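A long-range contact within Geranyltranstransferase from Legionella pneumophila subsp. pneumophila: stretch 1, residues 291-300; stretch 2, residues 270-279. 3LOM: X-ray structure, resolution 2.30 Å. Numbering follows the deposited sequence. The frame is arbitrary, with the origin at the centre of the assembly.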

# COMPACT_ATOMS: atom_id res chain seq x y z
N LEU A 291 -15.57 26.64 -4.63
CA LEU A 291 -14.44 26.07 -5.36
C LEU A 291 -13.75 27.08 -6.26
O LEU A 291 -12.53 27.04 -6.41
CB LEU A 291 -14.90 24.85 -6.17
CG LEU A 291 -13.87 23.97 -6.92
CD1 LEU A 291 -12.63 23.66 -6.09
CD2 LEU A 291 -14.54 22.69 -7.39
N ILE A 292 -14.53 27.99 -6.84
CA ILE A 292 -14.02 29.05 -7.72
C ILE A 292 -13.12 30.02 -6.94
O ILE A 292 -12.05 30.42 -7.44
CB ILE A 292 -15.18 29.79 -8.45
CG1 ILE A 292 -15.86 28.85 -9.45
CG2 ILE A 292 -14.69 31.05 -9.17
CD1 ILE A 292 -17.31 29.19 -9.75
N GLU A 293 -13.53 30.36 -5.73
CA GLU A 293 -12.75 31.23 -4.84
C GLU A 293 -11.45 30.55 -4.41
O GLU A 293 -10.41 31.20 -4.34
CB GLU A 293 -13.58 31.66 -3.62
CG GLU A 293 -13.26 33.06 -3.09
CD GLU A 293 -11.98 33.13 -2.27
OE1 GLU A 293 -11.75 32.23 -1.43
OE2 GLU A 293 -11.20 34.09 -2.46
N LEU A 294 -11.52 29.25 -4.14
CA LEU A 294 -10.32 28.46 -3.83
C LEU A 294 -9.36 28.42 -5.02
O LEU A 294 -8.14 28.59 -4.86
CB LEU A 294 -10.67 27.04 -3.38
CG LEU A 294 -9.47 26.13 -3.09
CD1 LEU A 294 -8.73 26.58 -1.83
CD2 LEU A 294 -9.88 24.67 -2.99
N THR A 295 -9.92 28.21 -6.22
CA THR A 295 -9.16 28.19 -7.47
C THR A 295 -8.46 29.53 -7.69
O THR A 295 -7.28 29.57 -8.06
CB THR A 295 -10.08 27.87 -8.67
OG1 THR A 295 -10.88 26.72 -8.36
CG2 THR A 295 -9.27 27.61 -9.93
N LYS A 296 -9.17 30.62 -7.42
CA LYS A 296 -8.61 31.96 -7.53
C LYS A 296 -7.55 32.23 -6.47
O LYS A 296 -6.61 32.99 -6.71
CB LYS A 296 -9.72 33.02 -7.50
CG LYS A 296 -9.36 34.28 -8.27
CD LYS A 296 -10.52 34.73 -9.15
CE LYS A 296 -10.01 35.61 -10.29
NZ LYS A 296 -11.05 35.83 -11.33
N GLN A 297 -7.69 31.60 -5.30
CA GLN A 297 -6.66 31.65 -4.26
C GLN A 297 -5.41 30.89 -4.69
O GLN A 297 -4.28 31.35 -4.49
CB GLN A 297 -7.18 31.09 -2.93
CG GLN A 297 -7.99 32.06 -2.08
CD GLN A 297 -8.41 31.47 -0.74
OE1 GLN A 297 -8.03 30.35 -0.38
NE2 GLN A 297 -9.21 32.23 0.01
N LEU A 298 -5.61 29.72 -5.31
CA LEU A 298 -4.52 28.89 -5.81
C LEU A 298 -3.82 29.53 -7.01
O LEU A 298 -2.62 29.33 -7.19
CB LEU A 298 -5.03 27.50 -6.19
CG LEU A 298 -5.45 26.57 -5.04
CD1 LEU A 298 -6.50 25.59 -5.52
CD2 LEU A 298 -4.25 25.85 -4.46
N GLN A 299 -4.56 30.29 -7.81
CA GLN A 299 -3.99 31.04 -8.92
C GLN A 299 -3.12 32.21 -8.45
O GLN A 299 -2.05 32.46 -9.02
CB GLN A 299 -5.10 31.53 -9.87
CG GLN A 299 -4.60 32.32 -11.08
CD GLN A 299 -5.64 32.49 -12.17
OE1 GLN A 299 -5.32 32.91 -13.28
NE2 GLN A 299 -6.90 32.16 -11.86
N ASN A 300 -3.56 32.90 -7.40
CA ASN A 300 -2.91 34.14 -6.95
C ASN A 300 -1.59 34.01 -6.17
O ASN A 300 -0.94 35.02 -5.90
CB ASN A 300 -3.91 35.03 -6.19
CG ASN A 300 -4.97 35.65 -7.11
OD1 ASN A 300 -5.19 35.20 -8.23
ND2 ASN A 300 -5.63 36.69 -6.61
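Stretch 2 (270-279) IAVHYQIAMD

How does stretch 2 lie on stretch 1? Both are helical, and they run antiparallel, with 174° between their N-to-C directions and a closest approach of 10.4 Å between axes. In this register, the CA of Met 278 lies 6.4 Å from the CA of Ile 292, and the CA of Tyr 274, one turn earlier in its helix, lies 6.9 Å from the CA of Gln 299.

What does Met 278 do in the contact? It is a knob in a hole formed by Ile 292, Thr 295, Lys 296 and Gln 299. Its CA-to-CB bond points sideways, but with chi1 and chi2 both m the end of the side chain comes nearer to stretch 1. The sulfur SD of Met 278 then lies 3.9 Å from CG2 of Ile 292 and 3.9 Å from CG2 of Thr 295, while CE of Met 278 reaches to 3.7 Å from both N of Lys 296 and NE2 of Gln 299.

Where does the ring of Tyr 274 go? Its CA-to-CB bond points toward stretch 1, and the long axis of the ring runs across the helix of stretch 1 rather than along it. CD1 of Tyr 274 is 3.7 Å from CG2 of Thr 295, and OH of Tyr 274 ends 3.0 Å from the backbone O of Leu 298 and 3.4 Å from CB of the same residue. The hydroxyl is hydrogen-bonded elsewhere in the structure.

How does Gln 299 answer the two? CB of Gln 299 sits 3.7 Å from the centroid of the Tyr 274 ring and only 5° off the ring normal, a CH-pi contact over the face. With chi1 and chi2 both t the chain extends, placing CD of Gln 299 3.6 Å from CB of Tyr 274. No hydrogen bond crosses between the stretches, so packing carries the contact, which buries 423 Å² in all.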

# COMPACT_ATOMS: atom_id res chain seq x y z
N ILE A 270 0.18 29.25 -17.16
CA ILE A 270 -0.52 29.33 -15.86
C ILE A 270 -1.93 29.90 -16.04
O ILE A 270 -2.92 29.28 -15.64
CB ILE A 270 0.21 30.24 -14.81
CG1 ILE A 270 1.73 29.98 -14.74
CG2 ILE A 270 -0.44 30.14 -13.43
CD1 ILE A 270 2.18 28.85 -13.85
N ALA A 271 -2.00 31.07 -16.67
CA ALA A 271 -3.25 31.81 -16.84
C ALA A 271 -4.29 31.05 -17.66
O ALA A 271 -5.44 30.94 -17.23
CB ALA A 271 -2.99 33.19 -17.45
N VAL A 272 -3.87 30.52 -18.81
CA VAL A 272 -4.78 29.80 -19.71
C VAL A 272 -5.35 28.56 -19.04
O VAL A 272 -6.56 28.32 -19.11
CB VAL A 272 -4.11 29.42 -21.08
CG1 VAL A 272 -5.12 28.78 -22.01
CG2 VAL A 272 -3.51 30.63 -21.76
N HIS A 273 -4.49 27.79 -18.37
CA HIS A 273 -4.93 26.54 -17.73
C HIS A 273 -5.87 26.75 -16.54
O HIS A 273 -6.81 25.96 -16.35
CB HIS A 273 -3.73 25.66 -17.37
CG HIS A 273 -3.19 24.90 -18.54
ND1 HIS A 273 -3.85 23.82 -19.09
CD2 HIS A 273 -2.06 25.06 -19.26
CE1 HIS A 273 -3.16 23.36 -20.11
NE2 HIS A 273 -2.06 24.09 -20.24
N TYR A 274 -5.63 27.81 -15.76
CA TYR A 274 -6.54 28.23 -14.69
C TYR A 274 -7.88 28.72 -15.24
O TYR A 274 -8.92 28.43 -14.66
CB TYR A 274 -5.92 29.30 -13.80
CG TYR A 274 -5.26 28.75 -12.55
CD1 TYR A 274 -6.01 28.08 -11.58
CD2 TYR A 274 -3.89 28.89 -12.34
CE1 TYR A 274 -5.41 27.56 -10.44
CE2 TYR A 274 -3.28 28.38 -11.20
CZ TYR A 274 -4.05 27.72 -10.26
OH TYR A 274 -3.45 27.20 -9.13
N GLN A 275 -7.82 29.46 -16.35
CA GLN A 275 -9.01 29.97 -17.03
C GLN A 275 -9.91 28.83 -17.51
O GLN A 275 -11.13 28.88 -17.32
CB GLN A 275 -8.61 30.87 -18.20
CG GLN A 275 -9.70 31.80 -18.73
CD GLN A 275 -10.54 31.19 -19.85
OE1 GLN A 275 -11.72 31.51 -20.00
NE2 GLN A 275 -9.93 30.30 -20.64
N ILE A 276 -9.29 27.80 -18.10
CA ILE A 276 -10.00 26.60 -18.54
C ILE A 276 -10.61 25.89 -17.33
O ILE A 276 -11.75 25.41 -17.39
CB ILE A 276 -9.07 25.64 -19.38
CG1 ILE A 276 -8.54 26.32 -20.65
CG2 ILE A 276 -9.78 24.32 -19.74
CD1 ILE A 276 -9.61 26.91 -21.60
N ALA A 277 -9.85 25.85 -16.23
CA ALA A 277 -10.33 25.26 -14.97
C ALA A 277 -11.54 26.00 -14.39
O ALA A 277 -12.52 25.36 -14.00
CB ALA A 277 -9.19 25.18 -13.95
N MET A 278 -11.47 27.34 -14.36
CA MET A 278 -12.59 28.21 -13.94
C MET A 278 -13.87 27.95 -14.73
O MET A 278 -14.94 27.74 -14.15
CB MET A 278 -12.22 29.69 -14.12
CG MET A 278 -11.14 30.21 -13.21
SD MET A 278 -11.63 30.27 -11.49
CE MET A 278 -10.35 31.35 -10.87
N ASP A 279 -13.74 27.95 -16.06
CA ASP A 279 -14.86 27.82 -17.00
C ASP A 279 -15.53 26.45 -16.99
O ASP A 279 -16.65 26.30 -17.49
CB ASP A 279 -14.39 28.16 -18.42
CG ASP A 279 -14.15 29.65 -18.62
OD1 ASP A 279 -13.71 30.34 -17.68
OD2 ASP A 279 -14.40 30.12 -19.75